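Local coordinates for uncharacterized protein (Eubacterium ventriosum, PDB 3FDI) that is of unknown function but probably acts as a cytidylate kinase-like P-loop enzyme that transfers phosphate from ATP to a nucleotide, at residues M155-H160 / S166-S171. Sequence-based numbering, arbitrary orientation.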
HETATM    1  N   MSE B 155      10.788  -3.988  -9.778  1.00 40.56           N
HETATM    2  CA  MSE B 155      10.563  -3.831 -11.202  1.00 40.90           C
HETATM    3  C   MSE B 155       9.241  -4.523 -11.626  1.00 40.93           C
HETATM    4  O   MSE B 155       8.408  -3.932 -12.320  1.00 40.41           O
HETATM    5  CB  MSE B 155      11.738  -4.401 -11.987  1.00 40.57           C
HETATM    6  CG  MSE B 155      12.289  -3.421 -13.029  1.00 44.88           C
HETATM    7 SE   MSE B 155      14.176  -3.799 -13.444  0.80 50.64          SE
HETATM    8  CE  MSE B 155      13.692  -5.435 -14.442  1.00 53.71           C
ATOM      9  N   ARG B 156       9.075  -5.771 -11.204  1.00 40.79           N
ATOM     10  CA  ARG B 156       7.884  -6.574 -11.526  1.00 41.26           C
ATOM     11  C   ARG B 156       6.594  -6.042 -10.890  1.00 41.61           C
ATOM     12  O   ARG B 156       5.521  -6.058 -11.508  1.00 42.67           O
ATOM     13  CB  ARG B 156       8.101  -8.008 -11.050  1.00 41.05           C
ATOM     14  CG  ARG B 156       8.827  -8.779 -12.009  1.00 40.58           C
ATOM     15  CD  ARG B 156       9.542  -9.914 -11.347  1.00 44.52           C
ATOM     16  NE  ARG B 156      10.554 -10.381 -12.297  1.00 46.27           N
ATOM     17  CZ  ARG B 156      11.221 -11.507 -12.199  1.00 43.34           C
ATOM     18  NH1 ARG B 156      11.015 -12.327 -11.196  1.00 47.24           N
ATOM     19  NH2 ARG B 156      12.065 -11.821 -13.139  1.00 45.55           N
ATOM     20  N   LYS B 157       6.714  -5.593  -9.651  1.00 41.75           N
ATOM     21  CA  LYS B 157       5.622  -4.971  -8.941  1.00 43.10           C
ATOM     22  C   LYS B 157       5.174  -3.713  -9.669  1.00 43.13           C
ATOM     23  O   LYS B 157       3.989  -3.511  -9.873  1.00 42.84           O
ATOM     24  CB  LYS B 157       6.050  -4.658  -7.507  1.00 43.17           C
ATOM     25  CG  LYS B 157       5.128  -3.763  -6.713  1.00 45.29           C
ATOM     26  CD  LYS B 157       5.515  -3.775  -5.180  1.00 48.42           C
ATOM     27  CE  LYS B 157       4.874  -2.597  -4.412  1.00 50.35           C
ATOM     28  NZ  LYS B 157       4.910  -2.767  -2.887  1.00 54.15           N
ATOM     29  N   VAL B 158       6.141  -2.913 -10.102  1.00 42.97           N
ATOM     30  CA  VAL B 158       5.835  -1.701 -10.811  1.00 43.26           C
ATOM     31  C   VAL B 158       5.160  -2.006 -12.137  1.00 42.02           C
ATOM     32  O   VAL B 158       4.143  -1.416 -12.450  1.00 41.67           O
ATOM     33  CB  VAL B 158       7.110  -0.805 -11.010  1.00 44.05           C
ATOM     34  CG1 VAL B 158       7.012   0.024 -12.243  1.00 45.02           C
ATOM     35  CG2 VAL B 158       7.317   0.071  -9.803  1.00 45.33           C
ATOM     36  N   TYR B 159       5.722  -2.921 -12.910  1.00 41.18           N
ATOM     37  CA  TYR B 159       5.130  -3.266 -14.198  1.00 40.33           C
ATOM     38  C   TYR B 159       3.673  -3.751 -13.994  1.00 39.51           C
ATOM     39  O   TYR B 159       2.741  -3.235 -14.601  1.00 39.06           O
ATOM     40  CB  TYR B 159       6.010  -4.301 -14.912  1.00 40.03           C
ATOM     41  CG  TYR B 159       5.328  -5.035 -16.076  1.00 40.81           C
ATOM     42  CD1 TYR B 159       5.133  -4.406 -17.353  1.00 40.77           C
ATOM     43  CD2 TYR B 159       4.877  -6.332 -15.905  1.00 38.46           C
ATOM     44  CE1 TYR B 159       4.503  -5.073 -18.409  1.00 37.34           C
ATOM     45  CE2 TYR B 159       4.281  -7.012 -16.947  1.00 40.89           C
ATOM     46  CZ  TYR B 159       4.100  -6.383 -18.189  1.00 41.00           C
ATOM     47  OH  TYR B 159       3.452  -7.105 -19.137  1.00 37.90           O
ATOM     48  N   HIS B 160       3.503  -4.711 -13.090  1.00 38.99           N
ATOM     49  CA  HIS B 160       2.205  -5.298 -12.798  1.00 38.72           C
ATOM     50  C   HIS B 160       1.188  -4.295 -12.266  1.00 37.88           C
ATOM     51  O   HIS B 160       0.029  -4.316 -12.695  1.00 35.48           O
ATOM     52  CB  HIS B 160       2.329  -6.430 -11.783  1.00 38.41           C
ATOM     53  CG  HIS B 160       1.046  -7.179 -11.560  1.00 40.34           C
ATOM     54  ND1 HIS B 160       0.084  -6.758 -10.672  1.00 39.03           N
ATOM     55  CD2 HIS B 160       0.577  -8.335 -12.100  1.00 41.55           C
ATOM     56  CE1 HIS B 160      -0.938  -7.597 -10.703  1.00 38.81           C
ATOM     57  NE2 HIS B 160      -0.648  -8.580 -11.532  1.00 40.08           N
ATOM     58  N   SER B 166      -5.385  -5.006  -9.467  1.00 43.50           N
ATOM     59  CA  SER B 166      -4.969  -5.960  -8.424  1.00 43.82           C
ATOM     60  C   SER B 166      -3.454  -5.782  -8.103  1.00 43.27           C
ATOM     61  O   SER B 166      -2.695  -5.177  -8.869  1.00 42.76           O
ATOM     62  CB  SER B 166      -5.197  -7.382  -8.933  1.00 43.10           C
ATOM     63  OG  SER B 166      -4.333  -7.518 -10.070  1.00 46.63           O
ATOM     64  N   LYS B 167      -3.031  -6.343  -6.979  1.00 42.83           N
ATOM     65  CA  LYS B 167      -1.693  -6.063  -6.445  1.00 42.28           C
ATOM     66  C   LYS B 167      -0.763  -7.254  -6.595  1.00 40.22           C
ATOM     67  O   LYS B 167      -1.089  -8.386  -6.203  1.00 40.71           O
ATOM     68  CB  LYS B 167      -1.796  -5.681  -4.954  1.00 42.23           C
ATOM     69  CG  LYS B 167      -2.594  -4.393  -4.701  1.00 45.58           C
ATOM     70  CD  LYS B 167      -1.919  -3.155  -5.254  1.00 46.15           C
ATOM     71  CE  LYS B 167      -2.824  -1.914  -5.264  1.00 47.49           C
ATOM     72  NZ  LYS B 167      -2.149  -0.815  -6.091  1.00 48.38           N
ATOM     73  N   TRP B 168       0.385  -6.990  -7.185  1.00 39.31           N
ATOM     74  CA  TRP B 168       1.437  -7.979  -7.342  1.00 38.62           C
ATOM     75  C   TRP B 168       1.760  -8.629  -5.995  1.00 38.58           C
ATOM     76  O   TRP B 168       2.030  -7.939  -5.044  1.00 38.56           O
ATOM     77  CB  TRP B 168       2.692  -7.314  -7.835  1.00 37.63           C
ATOM     78  CG  TRP B 168       3.807  -8.262  -8.105  1.00 36.24           C
ATOM     79  CD1 TRP B 168       3.980  -9.003  -9.222  1.00 36.89           C
ATOM     80  CD2 TRP B 168       4.928  -8.542  -7.264  1.00 34.85           C
ATOM     81  NE1 TRP B 168       5.138  -9.737  -9.134  1.00 37.02           N
ATOM     82  CE2 TRP B 168       5.739  -9.467  -7.941  1.00 34.57           C
ATOM     83  CE3 TRP B 168       5.326  -8.095  -6.002  1.00 40.20           C
ATOM     84  CZ2 TRP B 168       6.924  -9.956  -7.414  1.00 37.15           C
ATOM     85  CZ3 TRP B 168       6.536  -8.562  -5.475  1.00 37.69           C
ATOM     86  CH2 TRP B 168       7.303  -9.501  -6.179  1.00 39.55           C
ATOM     87  N   GLY B 169       1.746  -9.937  -5.933  1.00 37.96           N
ATOM     88  CA  GLY B 169       2.125 -10.637  -4.702  1.00 39.02           C
ATOM     89  C   GLY B 169       1.051 -10.782  -3.619  1.00 38.84           C
ATOM     90  O   GLY B 169       1.290 -11.445  -2.632  1.00 38.93           O
ATOM     91  N   ASP B 170      -0.095 -10.134  -3.784  1.00 38.45           N
ATOM     92  CA  ASP B 170      -1.207 -10.260  -2.859  1.00 40.70           C
ATOM     93  C   ASP B 170      -1.891 -11.613  -3.109  1.00 39.28           C
ATOM     94  O   ASP B 170      -2.106 -11.960  -4.243  1.00 39.95           O
ATOM     95  CB  ASP B 170      -2.205  -9.094  -3.108  1.00 41.82           C
ATOM     96  CG  ASP B 170      -3.437  -9.146  -2.175  1.00 48.98           C
ATOM     97  OD1 ASP B 170      -3.330  -9.720  -1.120  1.00 52.87           O
ATOM     98  OD2 ASP B 170      -4.520  -8.577  -2.491  1.00 61.26           O
ATOM     99  N   SER B 171      -2.243 -12.395  -2.077  1.00 38.77           N
ATOM    100  CA  SER B 171      -2.875 -13.712  -2.318  1.00 37.02           C
ATOM    101  C   SER B 171      -4.158 -13.608  -3.176  1.00 36.40           C
ATOM    102  O   SER B 171      -4.492 -14.528  -3.939  1.00 36.32           O
ATOM    103  CB  SER B 171      -3.206 -14.385  -0.985  1.00 38.99           C
ATOM    104  OG  SER B 171      -4.167 -13.615  -0.235  1.00 36.54           O
TER
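Trp168 lies flat along helix 142-163, one face of its indole turned to the backbone of Arg156 and Lys157. Lys157 CA stands over the five-membered ring, 4.2 Å from its centroid and 26° off the normal, a CH-pi contact. With CG anti to the backbone N (chi1 -177°), the indole reaches back from the loop to the helix. Two aliphatic roots meet its two halves: Lys157 CB comes within 3.8 Å of Trp168 CE3, while Arg156 CB sits 3.9 Å from Trp168 NE1; both chains then lead away, that of Arg156 passing about 4 Å from a sulfate, probably from the crystallisation liquor.

One turn on, His160 presents its imidazole face to the Trp168 edge, an offset edge-to-face pair with centroids 5.7 Å apart and planes at 61°. At the imidazole rim, Ser166 O and OG each lie 3.5 Å from His160 CE1; OG is buried without a partner in the model. Glu109 takes the hydrogen bond of His160 NE2, and Phe122 meets the indole edge-to-face.

Trp168 and Gly169 form the centre of a type II turn, where positive phi suits glycine; Gly169 O bonds Ser171 OG of the second subunit. Putting an alanine here in place of Trp168 would probably leave a gap under Lys157 and the imidazole without its aromatic neighbour. No hydrogen bond joins 155-160 to 166-171; Asn161 OD1 binds Trp168 N, and van der Waals and ring contacts carry the rest.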